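Local coordinates for putative eukaryotic translation initiation factor eIF-4E (Leishmania major, PDB 5WB5), which probably binds the 7-methylguanosine cap, including the cap 4 structure, of messenger RNA and acts in translation initiation, at residues W30-S35 with M44-I49; Q76-Q81 with G166-K171; E161-G166 with V180-A185. All blocks are in the same frame, centred on the assembly; numbering follows the deposited sequence.

Contact 1: residues W30-S35 with M44-I49; sequences WYDSPS and MSLVPI
Trp30 carries CG anti to its carbonyl carbon and beside the backbone N (chi1 -42°), a turn that swings the indole across the Pro48 ring opposite it. Pro48 CB lies over one face of the six-membered ring in a CH-pi contact, 3.7 Å from the centroid of that Trp30 ring. Pro48 CD meets Trp30 CE3 at 3.6 Å, and Leu46 CB reaches the same indole carbon obliquely. Tyr31 faces the other way: CG anti to N carries its phenol off to Ser75, where OH is hydrogen-bonded to the serine OG, while Ile49 CD1 packs on Tyr31 CB at 3.6 Å. Asp32, its CG in the crowded position between N and the carbonyl carbon (chi1 67°), runs side by side with Leu46, and its OD2 makes a weak hydrogen bond to His78 NE2. The clearer of two backbone bonds joins Tyr31 N to Val47 O at 3.1 Å, with the donor above the carbonyl plane; the return bond from Val47 N to Tyr31 O is weak. A neighbouring protein chain packs on the face carrying Tyr31 and Val47. The short strand segments are splayed at 140°. This is the loosely paired loop end of an antiparallel hairpin formed by the first two strands of the chain, whose long connecting loop carries a cap-stacking tryptophan in eIF4E relatives.

Contact 2: residues Q76-Q81 with G166-K171; sequences QYHFFQ and GIVMSK
The Phe80 ring lies flat on the backbone of Gly166, whose CA sits over the ring centre in a CH-pi contact, 3.6 Å from the centroid of Phe80 and only 10° off its normal. Having no side chain, Gly166 lets the ring settle directly on the main chain. At the edge of the same ring, in its plane, Val168 CG2 meets Phe80 CE1 at 3.5 Å, and Trp181 adds an edge-to-face ring contact. The same Val168 CG2 also touches His78 ND1 obliquely at 3.7 Å, with the other branch, CG1, close beside it, the two side chains running alongside each other. Farther along the same face, the extended side chain of Gln76 reaches Ser170, whose OG donates to Gln76 OE1 at 3.0 Å from well above the amide plane. The opposite face is carbon-rich. There Phe79 CB packs on Ile167 CG1 at 3.7 Å, the Phe79 ring lies nearly parallel to that of Trp27, and helix 133-147 covers Phe79, Ile167 and Met169, in keeping with an eIF4E fold whose helices line one side of a curved sheet. Tyr77 leads away to Lys66, where its OH bonds the carbonyl O. The strands are almost exactly antiparallel, 178°. Two reciprocal backbone pairs hold them: Tyr77 with Met169, and Phe79 with Ile167, where Ile167 N meets Phe79 O at 2.9 Å and Phe79 N lies nearly on the Ile167 C=O axis. Eight of the ten touching residues are buried, so the contact rests on satisfied main-chain polar groups between a largely apolar face of Phe79, Ile167 and Met169 and a mixed face of Phe80, Val168, His78, Gln76 and Ser170, with one polar side-chain pair, Gln76 and Ser170, at its less buried end.

Contact 3: residues E161-G166 with V180-A185; sequences EPFVTG and VWVSDA
A classic beta bulge marks this part of the hairpin formed by strands 164-171 and 175-182: Thr165 and Gly166 both face Trp181. The carbonyl of Trp181 is gripped by two N-H groups, Thr165 N at 2.9 Å and Gly166 N at 3.0 Å from Trp181 O, each lying in the carbonyl plane. The helix-like psi of Thr165 (-29°) turns the following N-H, that of Gly166, to the oxygen that Thr165 N already meets. In return Trp181 N donates to Gly166 O at 2.8 Å, from above the carbonyl plane. Thr165 OG1, set in the crowded position between N and the carbonyl carbon, lies close to Trp181 O and also reaches Asn93 OD1. On the other face Val164 CG1 meets Val180 CG1 at 4.0 Å. Beside it the Phe163 ring, with CG anti to N, lies alongside Val182, whose CG1 stands over the ring face, 3.9 Å from the centroid of Phe163. Asp184 O comes to the edge of that ring, in its plane, at 3.5 Å from Phe163 CE1. Outside this shell, helix 188-200 backs the apolar patch, Ile191 against Phe163 and Leu194 against Val180 and Val182, while Phe212 of strand 210-214 touches Val182. Arg25 takes up Val164 O, and the Trp181 ring meets that of His215. Where the strands fray, the Ser183 N bond to Phe163 O is weak and bent. There the serine side chain adds a bond: Ser183 OG donates to a lone pair of Pro162 O at 3.2 Å.

In the fold
From the N terminus, contact 1 closes first, joining strand 22-32 to strand 47-54, outermost within this chain, around the loop between them before contact 2 opens. Contact 2 spans far more chain, bringing strand 75-81 against 164-171 across 84 intervening residues. Contact 3 opens inside that span, at residue 161, and closes beyond it at 185, so contacts 2 and 3 cross and share Gly166. Probable backbone bonds sew the three together: Trp30 with His78 between contacts 1 and 2, Gln81 with Thr165 between contacts 2 and 3. Together they run across five consecutive strands of one antiparallel sheet, from 47-54 to 175-182.

Contact 1: residues W30-S35 with M44-I49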
ATOM      1  N   TRP A  30      -1.729   0.183   7.458  1.00 41.62           N
ATOM      2  CA  TRP A  30      -1.279   0.972   8.593  1.00 37.05           C
ATOM      3  C   TRP A  30      -1.122   2.422   8.153  1.00 38.59           C
ATOM      4  O   TRP A  30      -0.915   2.710   6.971  1.00 42.78           O
ATOM      5  CB  TRP A  30       0.057   0.463   9.152  1.00 26.99           C
ATOM      6  CG  TRP A  30       0.186  -1.038   9.259  1.00 44.13           C
ATOM      7  CD1 TRP A  30       0.120  -1.949   8.241  1.00 32.38           C
ATOM      8  CD2 TRP A  30       0.445  -1.789  10.451  1.00 48.09           C
ATOM      9  NE1 TRP A  30       0.304  -3.221   8.731  1.00 67.84           N
ATOM     10  CE2 TRP A  30       0.506  -3.150  10.084  1.00 41.18           C
ATOM     11  CE3 TRP A  30       0.623  -1.444  11.793  1.00 48.17           C
ATOM     12  CZ2 TRP A  30       0.737  -4.164  11.012  1.00 53.01           C
ATOM     13  CZ3 TRP A  30       0.850  -2.452  12.713  1.00 44.52           C
ATOM     14  CH2 TRP A  30       0.906  -3.796  12.317  1.00 56.52           C
ATOM     15  N   TYR A  31      -1.202   3.334   9.124  1.00 59.87           N
ATOM     16  CA  TYR A  31      -1.039   4.763   8.884  1.00 50.06           C
ATOM     17  C   TYR A  31      -0.254   5.388  10.025  1.00 54.34           C
ATOM     18  O   TYR A  31      -0.546   5.123  11.194  1.00 57.27           O
ATOM     19  CB  TYR A  31      -2.390   5.470   8.770  1.00 26.50           C
ATOM     20  CG  TYR A  31      -2.310   6.981   8.848  1.00 58.76           C
ATOM     21  CD1 TYR A  31      -2.355   7.638  10.074  1.00 59.70           C
ATOM     22  CD2 TYR A  31      -2.199   7.750   7.700  1.00 47.87           C
ATOM     23  CE1 TYR A  31      -2.287   9.014  10.149  1.00 26.88           C
ATOM     24  CE2 TYR A  31      -2.133   9.125   7.766  1.00 54.12           C
ATOM     25  CZ  TYR A  31      -2.178   9.754   8.989  1.00 40.54           C
ATOM     26  OH  TYR A  31      -2.111  11.128   9.043  1.00 42.73           O
ATOM     27  N   ASP A  32       0.732   6.220   9.696  1.00 62.70           N
ATOM     28  CA  ASP A  32       1.453   6.941  10.743  1.00 48.99           C
ATOM     29  C   ASP A  32       1.721   8.373  10.302  1.00 52.94           C
ATOM     30  O   ASP A  32       1.676   8.699   9.114  1.00 69.03           O
ATOM     31  CB  ASP A  32       2.764   6.244  11.145  1.00 57.74           C
ATOM     32  CG  ASP A  32       3.805   6.237  10.043  1.00 72.15           C
ATOM     33  OD1 ASP A  32       3.631   6.953   9.037  1.00111.88           O
ATOM     34  OD2 ASP A  32       4.810   5.509  10.187  1.00 68.90           O
ATOM     35  N   SER A  33       1.990   9.230  11.296  1.00 53.05           N
ATOM     36  CA  SER A  33       2.173  10.664  11.100  1.00 42.09           C
ATOM     37  C   SER A  33       2.657  11.292  12.402  1.00 56.33           C
ATOM     38  O   SER A  33       2.693  10.612  13.436  1.00 66.82           O
ATOM     39  CB  SER A  33       0.864  11.318  10.643  1.00 54.68           C
ATOM     40  OG  SER A  33      -0.094  11.330  11.689  1.00 33.30           O
ATOM     41  N   PRO A  34       3.044  12.570  12.399  1.00 78.55           N
ATOM     42  CA  PRO A  34       3.461  13.200  13.664  1.00 74.96           C
ATOM     43  C   PRO A  34       2.416  13.101  14.761  1.00 81.97           C
ATOM     44  O   PRO A  34       2.773  13.088  15.945  1.00 77.78           O
ATOM     45  CB  PRO A  34       3.718  14.658  13.260  1.00 47.92           C
ATOM     46  CG  PRO A  34       4.074  14.584  11.815  1.00 76.74           C
ATOM     47  CD  PRO A  34       3.254  13.460  11.244  1.00 65.80           C
ATOM     48  N   SER A  35       1.131  13.035  14.402  1.00 49.61           N
ATOM     49  CA  SER A  35       0.087  12.913  15.414  1.00 44.34           C
ATOM     50  C   SER A  35       0.080  11.531  16.053  1.00 29.17           C
ATOM     51  O   SER A  35      -0.374  11.382  17.194  1.00 65.15           O
ATOM     52  CB  SER A  35      -1.274  13.219  14.797  1.00 93.48           C
ATOM     53  OG  SER A  35      -1.335  14.562  14.355  1.00 95.26           O
ATOM     54  N   MET A  44       5.303   1.777  18.401  1.00 92.76           N
ATOM     55  CA  MET A  44       3.879   2.025  18.593  1.00 96.49           C
ATOM     56  C   MET A  44       3.372   3.213  17.790  1.00 61.72           C
ATOM     57  O   MET A  44       2.163   3.476  17.803  1.00 55.35           O
ATOM     58  CB  MET A  44       3.579   2.252  20.074  1.00106.00           C
ATOM     59  N   SER A  45       4.255   3.944  17.105  1.00 56.63           N
ATOM     60  CA  SER A  45       3.801   5.025  16.241  1.00 64.24           C
ATOM     61  C   SER A  45       2.956   4.504  15.090  1.00 68.12           C
ATOM     62  O   SER A  45       2.233   5.285  14.461  1.00 54.89           O
ATOM     63  CB  SER A  45       4.996   5.809  15.695  1.00 66.99           C
ATOM     64  OG  SER A  45       5.722   6.429  16.742  1.00 69.15           O
ATOM     65  N   LEU A  46       3.029   3.207  14.803  1.00 74.08           N
ATOM     66  CA  LEU A  46       2.255   2.626  13.720  1.00 68.66           C
ATOM     67  C   LEU A  46       0.865   2.228  14.206  1.00 72.20           C
ATOM     68  O   LEU A  46       0.707   1.676  15.298  1.00 82.72           O
ATOM     69  CB  LEU A  46       2.969   1.407  13.134  1.00 76.17           C
ATOM     70  CG  LEU A  46       4.334   1.685  12.507  1.00 54.60           C
ATOM     71  CD1 LEU A  46       5.044   0.375  12.229  1.00 35.11           C
ATOM     72  CD2 LEU A  46       4.197   2.505  11.229  1.00 51.45           C
ATOM     73  N   VAL A  47      -0.140   2.500  13.379  1.00 51.00           N
ATOM     74  CA  VAL A  47      -1.534   2.242  13.713  1.00 59.58           C
ATOM     75  C   VAL A  47      -2.127   1.337  12.635  1.00 68.38           C
ATOM     76  O   VAL A  47      -2.412   1.768  11.526  1.00 55.30           O
ATOM     77  CB  VAL A  47      -2.335   3.561  13.811  1.00 60.94           C
ATOM     78  CG1 VAL A  47      -3.786   3.279  14.193  1.00 55.34           C
ATOM     79  CG2 VAL A  47      -1.679   4.504  14.811  1.00 50.24           C
ATOM     80  N   PRO A  48      -2.332   0.046  12.945  1.00 42.70           N
ATOM     81  CA  PRO A  48      -3.003  -0.833  11.973  1.00 61.00           C
ATOM     82  C   PRO A  48      -4.474  -0.469  11.848  1.00 67.11           C
ATOM     83  O   PRO A  48      -5.169  -0.284  12.850  1.00 68.63           O
ATOM     84  CB  PRO A  48      -2.811  -2.233  12.570  1.00 55.85           C
ATOM     85  CG  PRO A  48      -2.644  -2.000  14.024  1.00 55.19           C
ATOM     86  CD  PRO A  48      -1.938  -0.679  14.161  1.00 40.85           C
ATOM     87  N   ILE A  49      -4.948  -0.373  10.605  1.00 42.48           N
ATOM     88  CA  ILE A  49      -6.292   0.131  10.338  1.00 64.09           C
ATOM     89  C   ILE A  49      -7.244  -1.009  10.002  1.00 61.33           C
ATOM     90  O   ILE A  49      -8.290  -1.163  10.643  1.00 43.42           O
ATOM     91  CB  ILE A  49      -6.269   1.173   9.207  1.00 45.43           C
ATOM     92  CG1 ILE A  49      -5.461   2.395   9.647  1.00 34.98           C
ATOM     93  CG2 ILE A  49      -7.697   1.577   8.821  1.00 53.94           C
ATOM     94  CD1 ILE A  49      -5.317   3.465   8.588  1.00 56.92           C
TER

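Contact 2: residues Q76-Q81 with G166-K171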
ATOM      1  N   GLN A  76       2.236   8.379   6.290  1.00 39.00           N
ATOM      2  CA  GLN A  76       2.660   7.193   5.556  1.00 50.67           C
ATOM      3  C   GLN A  76       1.599   6.109   5.643  1.00 39.71           C
ATOM      4  O   GLN A  76       1.158   5.752   6.743  1.00 59.17           O
ATOM      5  CB  GLN A  76       3.994   6.641   6.074  1.00 77.24           C
ATOM      6  CG  GLN A  76       5.109   7.668   6.171  1.00 80.93           C
ATOM      7  CD  GLN A  76       6.445   7.067   6.583  1.00 98.57           C
ATOM      8  OE1 GLN A  76       7.477   7.735   6.517  1.00103.81           O
ATOM      9  NE2 GLN A  76       6.436   5.807   7.010  1.00 94.40           N
ATOM     10  N   TYR A  77       1.204   5.605   4.469  1.00 60.65           N
ATOM     11  CA  TYR A  77       0.435   4.375   4.335  1.00 41.64           C
ATOM     12  C   TYR A  77       1.400   3.202   4.230  1.00 25.90           C
ATOM     13  O   TYR A  77       2.351   3.243   3.444  1.00 36.19           O
ATOM     14  CB  TYR A  77      -0.451   4.397   3.082  1.00 26.73           C
ATOM     15  CG  TYR A  77      -1.735   5.196   3.165  1.00 25.13           C
ATOM     16  CD1 TYR A  77      -2.584   5.090   4.262  1.00 36.26           C
ATOM     17  CD2 TYR A  77      -2.108   6.046   2.131  1.00 31.30           C
ATOM     18  CE1 TYR A  77      -3.759   5.818   4.328  1.00 25.26           C
ATOM     19  CE2 TYR A  77      -3.281   6.777   2.188  1.00 24.59           C
ATOM     20  CZ  TYR A  77      -4.103   6.659   3.287  1.00 50.04           C
ATOM     21  OH  TYR A  77      -5.270   7.386   3.345  1.00 29.63           O
ATOM     22  N   HIS A  78       1.149   2.160   5.013  1.00 34.00           N
ATOM     23  CA  HIS A  78       1.854   0.893   4.890  1.00 36.68           C
ATOM     24  C   HIS A  78       0.832  -0.174   4.535  1.00 40.41           C
ATOM     25  O   HIS A  78      -0.304  -0.127   5.008  1.00 38.88           O
ATOM     26  CB  HIS A  78       2.578   0.508   6.187  1.00 51.18           C
ATOM     27  CG  HIS A  78       3.360   1.627   6.805  1.00 64.77           C
ATOM     28  ND1 HIS A  78       4.733   1.708   6.724  1.00 50.39           N
ATOM     29  CD2 HIS A  78       2.961   2.705   7.522  1.00 62.99           C
ATOM     30  CE1 HIS A  78       5.146   2.791   7.359  1.00 66.40           C
ATOM     31  NE2 HIS A  78       4.091   3.413   7.852  1.00 53.17           N
ATOM     32  N   PHE A  79       1.232  -1.136   3.711  1.00 56.27           N
ATOM     33  CA  PHE A  79       0.328  -2.192   3.259  1.00 55.60           C
ATOM     34  C   PHE A  79       1.167  -3.458   3.151  1.00 26.70           C
ATOM     35  O   PHE A  79       1.928  -3.616   2.193  1.00 27.67           O
ATOM     36  CB  PHE A  79      -0.319  -1.821   1.929  1.00 64.03           C
ATOM     37  CG  PHE A  79      -1.415  -2.751   1.499  1.00 51.24           C
ATOM     38  CD1 PHE A  79      -2.663  -2.690   2.091  1.00 45.16           C
ATOM     39  CD2 PHE A  79      -1.200  -3.673   0.486  1.00 48.82           C
ATOM     40  CE1 PHE A  79      -3.676  -3.541   1.691  1.00 50.79           C
ATOM     41  CE2 PHE A  79      -2.207  -4.524   0.083  1.00 53.37           C
ATOM     42  CZ  PHE A  79      -3.447  -4.457   0.683  1.00 56.49           C
ATOM     43  N   PHE A  80       1.048  -4.344   4.140  1.00 26.77           N
ATOM     44  CA  PHE A  80       1.959  -5.477   4.264  1.00 38.25           C
ATOM     45  C   PHE A  80       1.187  -6.766   4.479  1.00 27.27           C
ATOM     46  O   PHE A  80       0.082  -6.761   5.025  1.00 38.28           O
ATOM     47  CB  PHE A  80       2.947  -5.280   5.422  1.00 39.48           C
ATOM     48  CG  PHE A  80       4.142  -4.452   5.058  1.00 58.53           C
ATOM     49  CD1 PHE A  80       4.004  -3.104   4.772  1.00 28.94           C
ATOM     50  CD2 PHE A  80       5.404  -5.023   4.994  1.00 35.83           C
ATOM     51  CE1 PHE A  80       5.103  -2.338   4.429  1.00 29.81           C
ATOM     52  CE2 PHE A  80       6.505  -4.264   4.653  1.00 28.60           C
ATOM     53  CZ  PHE A  80       6.354  -2.917   4.371  1.00 33.38           C
ATOM     54  N   GLN A  81       1.784  -7.880   4.051  1.00 27.38           N
ATOM     55  CA  GLN A  81       1.158  -9.176   4.276  1.00 30.61           C
ATOM     56  C   GLN A  81       0.812  -9.337   5.750  1.00 39.16           C
ATOM     57  O   GLN A  81       1.514  -8.838   6.635  1.00 72.56           O
ATOM     58  CB  GLN A  81       2.081 -10.312   3.825  1.00 40.96           C
ATOM     59  CG  GLN A  81       1.579 -11.696   4.218  1.00 38.63           C
ATOM     60  CD  GLN A  81       2.340 -12.815   3.537  1.00 49.28           C
ATOM     61  OE1 GLN A  81       3.184 -12.573   2.674  1.00 51.48           O
ATOM     62  NE2 GLN A  81       2.038 -14.052   3.917  1.00 73.68           N
ATOM     63  N   GLY A 166       5.539  -6.163   1.251  1.00 29.55           N
ATOM     64  CA  GLY A 166       4.636  -5.044   1.448  1.00 19.85           C
ATOM     65  C   GLY A 166       5.005  -3.859   0.585  1.00 34.67           C
ATOM     66  O   GLY A 166       5.905  -3.927  -0.250  1.00 66.66           O
ATOM     67  N   ILE A 167       4.277  -2.761   0.804  1.00 50.87           N
ATOM     68  CA  ILE A 167       4.514  -1.499   0.114  1.00 43.36           C
ATOM     69  C   ILE A 167       4.241  -0.355   1.080  1.00 39.68           C
ATOM     70  O   ILE A 167       3.527  -0.501   2.075  1.00 40.87           O
ATOM     71  CB  ILE A 167       3.647  -1.328  -1.157  1.00 40.62           C
ATOM     72  CG1 ILE A 167       2.160  -1.416  -0.812  1.00 46.94           C
ATOM     73  CG2 ILE A 167       4.020  -2.370  -2.200  1.00 38.09           C
ATOM     74  CD1 ILE A 167       1.247  -1.055  -1.963  1.00 47.34           C
ATOM     75  N   VAL A 168       4.817   0.800   0.764  1.00 22.32           N
ATOM     76  CA  VAL A 168       4.731   1.982   1.615  1.00 23.38           C
ATOM     77  C   VAL A 168       4.639   3.211   0.722  1.00 23.73           C
ATOM     78  O   VAL A 168       5.469   3.405  -0.170  1.00 44.70           O
ATOM     79  CB  VAL A 168       5.941   2.106   2.569  1.00 28.96           C
ATOM     80  CG1 VAL A 168       5.801   3.333   3.468  1.00 35.57           C
ATOM     81  CG2 VAL A 168       6.104   0.849   3.415  1.00 34.67           C
ATOM     82  N   MET A 169       3.627   4.035   0.963  1.00 25.64           N
ATOM     83  CA  MET A 169       3.537   5.366   0.380  1.00 38.72           C
ATOM     84  C   MET A 169       3.846   6.371   1.481  1.00 27.93           C
ATOM     85  O   MET A 169       3.321   6.252   2.592  1.00 48.38           O
ATOM     86  CB  MET A 169       2.148   5.618  -0.216  1.00 38.39           C
ATOM     87  CG  MET A 169       1.936   7.039  -0.705  1.00 49.44           C
ATOM     88  SD  MET A 169       3.146   7.516  -1.956  1.00 67.06           S
ATOM     89  CE  MET A 169       2.415   6.809  -3.424  1.00 43.07           C
ATOM     90  N   SER A 170       4.704   7.342   1.181  1.00 46.44           N
ATOM     91  CA  SER A 170       5.181   8.298   2.177  1.00 28.46           C
ATOM     92  C   SER A 170       5.038   9.706   1.615  1.00 38.30           C
ATOM     93  O   SER A 170       5.756  10.084   0.684  1.00 54.18           O
ATOM     94  CB  SER A 170       6.634   8.007   2.555  1.00 45.38           C
ATOM     95  OG  SER A 170       7.026   8.746   3.698  1.00 85.41           O
ATOM     96  N   LYS A 171       4.105  10.471   2.174  1.00 60.07           N
ATOM     97  CA  LYS A 171       3.910  11.859   1.783  1.00 73.53           C
ATOM     98  C   LYS A 171       4.992  12.710   2.438  1.00 84.47           C
ATOM     99  O   LYS A 171       5.059  12.793   3.669  1.00102.81           O
ATOM    100  CB  LYS A 171       2.518  12.321   2.208  1.00 46.34           C
ATOM    101  CG  LYS A 171       2.040  13.604   1.559  1.00 34.73           C
ATOM    102  CD  LYS A 171       1.402  13.344   0.213  1.00 55.25           C
ATOM    103  CE  LYS A 171       0.773  14.606  -0.353  1.00 54.22           C
ATOM    104  NZ  LYS A 171      -0.420  15.031   0.429  1.00 64.29           N
TER

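Contact 3: residues E161-G166 with V180-A185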
ATOM      1  N   GLU A 161       8.188 -19.629  -1.389  1.00 79.66           N
ATOM      2  CA  GLU A 161       7.994 -18.504  -0.480  1.00105.43           C
ATOM      3  C   GLU A 161       7.720 -17.228  -1.273  1.00122.02           C
ATOM      4  O   GLU A 161       8.066 -17.147  -2.452  1.00124.36           O
ATOM      5  CB  GLU A 161       9.214 -18.330   0.415  1.00116.17           C
ATOM      6  N   PRO A 162       7.100 -16.237  -0.637  1.00108.33           N
ATOM      7  CA  PRO A 162       6.818 -14.981  -1.335  1.00 99.00           C
ATOM      8  C   PRO A 162       8.033 -14.069  -1.380  1.00 88.17           C
ATOM      9  O   PRO A 162       8.910 -14.113  -0.515  1.00 85.70           O
ATOM     10  CB  PRO A 162       5.697 -14.359  -0.496  1.00 85.75           C
ATOM     11  CG  PRO A 162       5.964 -14.851   0.879  1.00 78.93           C
ATOM     12  CD  PRO A 162       6.567 -16.229   0.738  1.00 90.24           C
ATOM     13  N   PHE A 163       8.068 -13.233  -2.415  1.00 68.65           N
ATOM     14  CA  PHE A 163       9.152 -12.278  -2.615  1.00 59.15           C
ATOM     15  C   PHE A 163       8.786 -10.868  -2.177  1.00 63.08           C
ATOM     16  O   PHE A 163       9.627 -10.163  -1.616  1.00 62.96           O
ATOM     17  CB  PHE A 163       9.571 -12.261  -4.089  1.00 61.62           C
ATOM     18  CG  PHE A 163      10.578 -11.196  -4.420  1.00 69.00           C
ATOM     19  CD1 PHE A 163      11.855 -11.240  -3.887  1.00 85.58           C
ATOM     20  CD2 PHE A 163      10.250 -10.157  -5.274  1.00 79.56           C
ATOM     21  CE1 PHE A 163      12.784 -10.262  -4.194  1.00 68.33           C
ATOM     22  CE2 PHE A 163      11.176  -9.178  -5.585  1.00 83.15           C
ATOM     23  CZ  PHE A 163      12.443  -9.231  -5.045  1.00 80.33           C
ATOM     24  N   VAL A 164       7.552 -10.444  -2.421  1.00 67.91           N
ATOM     25  CA  VAL A 164       7.083  -9.128  -2.007  1.00 53.54           C
ATOM     26  C   VAL A 164       6.393  -9.263  -0.658  1.00 72.14           C
ATOM     27  O   VAL A 164       5.485 -10.088  -0.492  1.00 79.93           O
ATOM     28  CB  VAL A 164       6.133  -8.532  -3.059  1.00 43.11           C
ATOM     29  CG1 VAL A 164       5.534  -7.217  -2.573  1.00 29.15           C
ATOM     30  CG2 VAL A 164       6.873  -8.328  -4.370  1.00 27.43           C
ATOM     31  N   THR A 165       6.827  -8.460   0.313  1.00 50.95           N
ATOM     32  CA  THR A 165       6.237  -8.475   1.645  1.00 58.42           C
ATOM     33  C   THR A 165       5.308  -7.300   1.898  1.00 50.94           C
ATOM     34  O   THR A 165       4.376  -7.424   2.706  1.00 80.90           O
ATOM     35  CB  THR A 165       7.331  -8.477   2.718  1.00 76.12           C
ATOM     36  OG1 THR A 165       8.110  -7.278   2.617  1.00107.07           O
ATOM     37  CG2 THR A 165       8.240  -9.687   2.558  1.00 44.50           C
ATOM     38  N   GLY A 166       5.539  -6.163   1.251  1.00 29.55           N
ATOM     39  CA  GLY A 166       4.636  -5.044   1.448  1.00 19.85           C
ATOM     40  C   GLY A 166       5.005  -3.859   0.585  1.00 34.67           C
ATOM     41  O   GLY A 166       5.905  -3.927  -0.250  1.00 66.66           O
ATOM     42  N   VAL A 180       8.455  -0.560  -2.439  1.00 32.66           N
ATOM     43  CA  VAL A 180       8.041  -1.956  -2.438  1.00 36.00           C
ATOM     44  C   VAL A 180       9.062  -2.719  -1.608  1.00 33.09           C
ATOM     45  O   VAL A 180      10.227  -2.845  -2.006  1.00 33.20           O
ATOM     46  CB  VAL A 180       7.942  -2.523  -3.862  1.00 34.71           C
ATOM     47  CG1 VAL A 180       7.471  -3.974  -3.837  1.00 33.01           C
ATOM     48  CG2 VAL A 180       7.012  -1.672  -4.706  1.00 32.58           C
ATOM     49  N   TRP A 181       8.637  -3.198  -0.441  1.00 51.35           N
ATOM     50  CA  TRP A 181       9.496  -3.949   0.463  1.00 67.64           C
ATOM     51  C   TRP A 181       9.433  -5.426   0.097  1.00 54.95           C
ATOM     52  O   TRP A 181       8.360  -6.047   0.175  1.00 58.42           O
ATOM     53  CB  TRP A 181       9.074  -3.752   1.920  1.00 45.31           C
ATOM     54  CG  TRP A 181       9.338  -2.387   2.471  1.00 44.41           C
ATOM     55  CD1 TRP A 181       9.290  -1.200   1.796  1.00 55.80           C
ATOM     56  CD2 TRP A 181       9.696  -2.066   3.821  1.00 56.80           C
ATOM     57  NE1 TRP A 181       9.592  -0.161   2.643  1.00 86.91           N
ATOM     58  CE2 TRP A 181       9.847  -0.665   3.891  1.00 57.34           C
ATOM     59  CE3 TRP A 181       9.902  -2.826   4.975  1.00 39.58           C
ATOM     60  CZ2 TRP A 181      10.193  -0.010   5.070  1.00 62.35           C
ATOM     61  CZ3 TRP A 181      10.246  -2.174   6.146  1.00 48.06           C
ATOM     62  CH2 TRP A 181      10.387  -0.779   6.184  1.00 73.42           C
ATOM     63  N   VAL A 182      10.588  -5.977  -0.281  1.00 34.16           N
ATOM     64  CA  VAL A 182      10.732  -7.386  -0.633  1.00 61.45           C
ATOM     65  C   VAL A 182      11.369  -8.127   0.537  1.00 62.42           C
ATOM     66  O   VAL A 182      11.559  -7.557   1.618  1.00 64.55           O
ATOM     67  CB  VAL A 182      11.568  -7.554  -1.917  1.00 50.64           C
ATOM     68  CG1 VAL A 182      10.933  -6.788  -3.064  1.00 43.58           C
ATOM     69  CG2 VAL A 182      13.003  -7.087  -1.696  1.00 55.02           C
ATOM     70  N   SER A 183      11.718  -9.398   0.324  1.00 40.32           N
ATOM     71  CA  SER A 183      12.260 -10.248   1.374  1.00 62.35           C
ATOM     72  C   SER A 183      13.685 -10.715   1.119  1.00 66.72           C
ATOM     73  O   SER A 183      14.423 -10.934   2.082  1.00100.31           O
ATOM     74  CB  SER A 183      11.373 -11.489   1.568  1.00 47.10           C
ATOM     75  OG  SER A 183      11.348 -12.287   0.399  1.00 55.18           O
ATOM     76  N   ASP A 184      14.090 -10.873  -0.139  1.00 49.91           N
ATOM     77  CA  ASP A 184      15.420 -11.369  -0.487  1.00 59.22           C
ATOM     78  C   ASP A 184      16.141 -10.290  -1.287  1.00 61.05           C
ATOM     79  O   ASP A 184      15.815 -10.053  -2.455  1.00 68.90           O
ATOM     80  CB  ASP A 184      15.325 -12.672  -1.282  1.00 64.64           C
ATOM     81  CG  ASP A 184      16.686 -13.274  -1.588  1.00 75.74           C
ATOM     82  OD1 ASP A 184      17.373 -13.718  -0.643  1.00 78.10           O
ATOM     83  OD2 ASP A 184      17.066 -13.309  -2.776  1.00 68.61           O
ATOM     84  N   ALA A 185      17.118  -9.638  -0.657  1.00 67.53           N
ATOM     85  CA  ALA A 185      17.891  -8.597  -1.321  1.00 59.64           C
ATOM     86  C   ALA A 185      18.915  -9.153  -2.301  1.00 58.67           C
ATOM     87  O   ALA A 185      19.471  -8.383  -3.091  1.00 50.62           O
ATOM     88  CB  ALA A 185      18.602  -7.730  -0.282  1.00 43.12           C
TER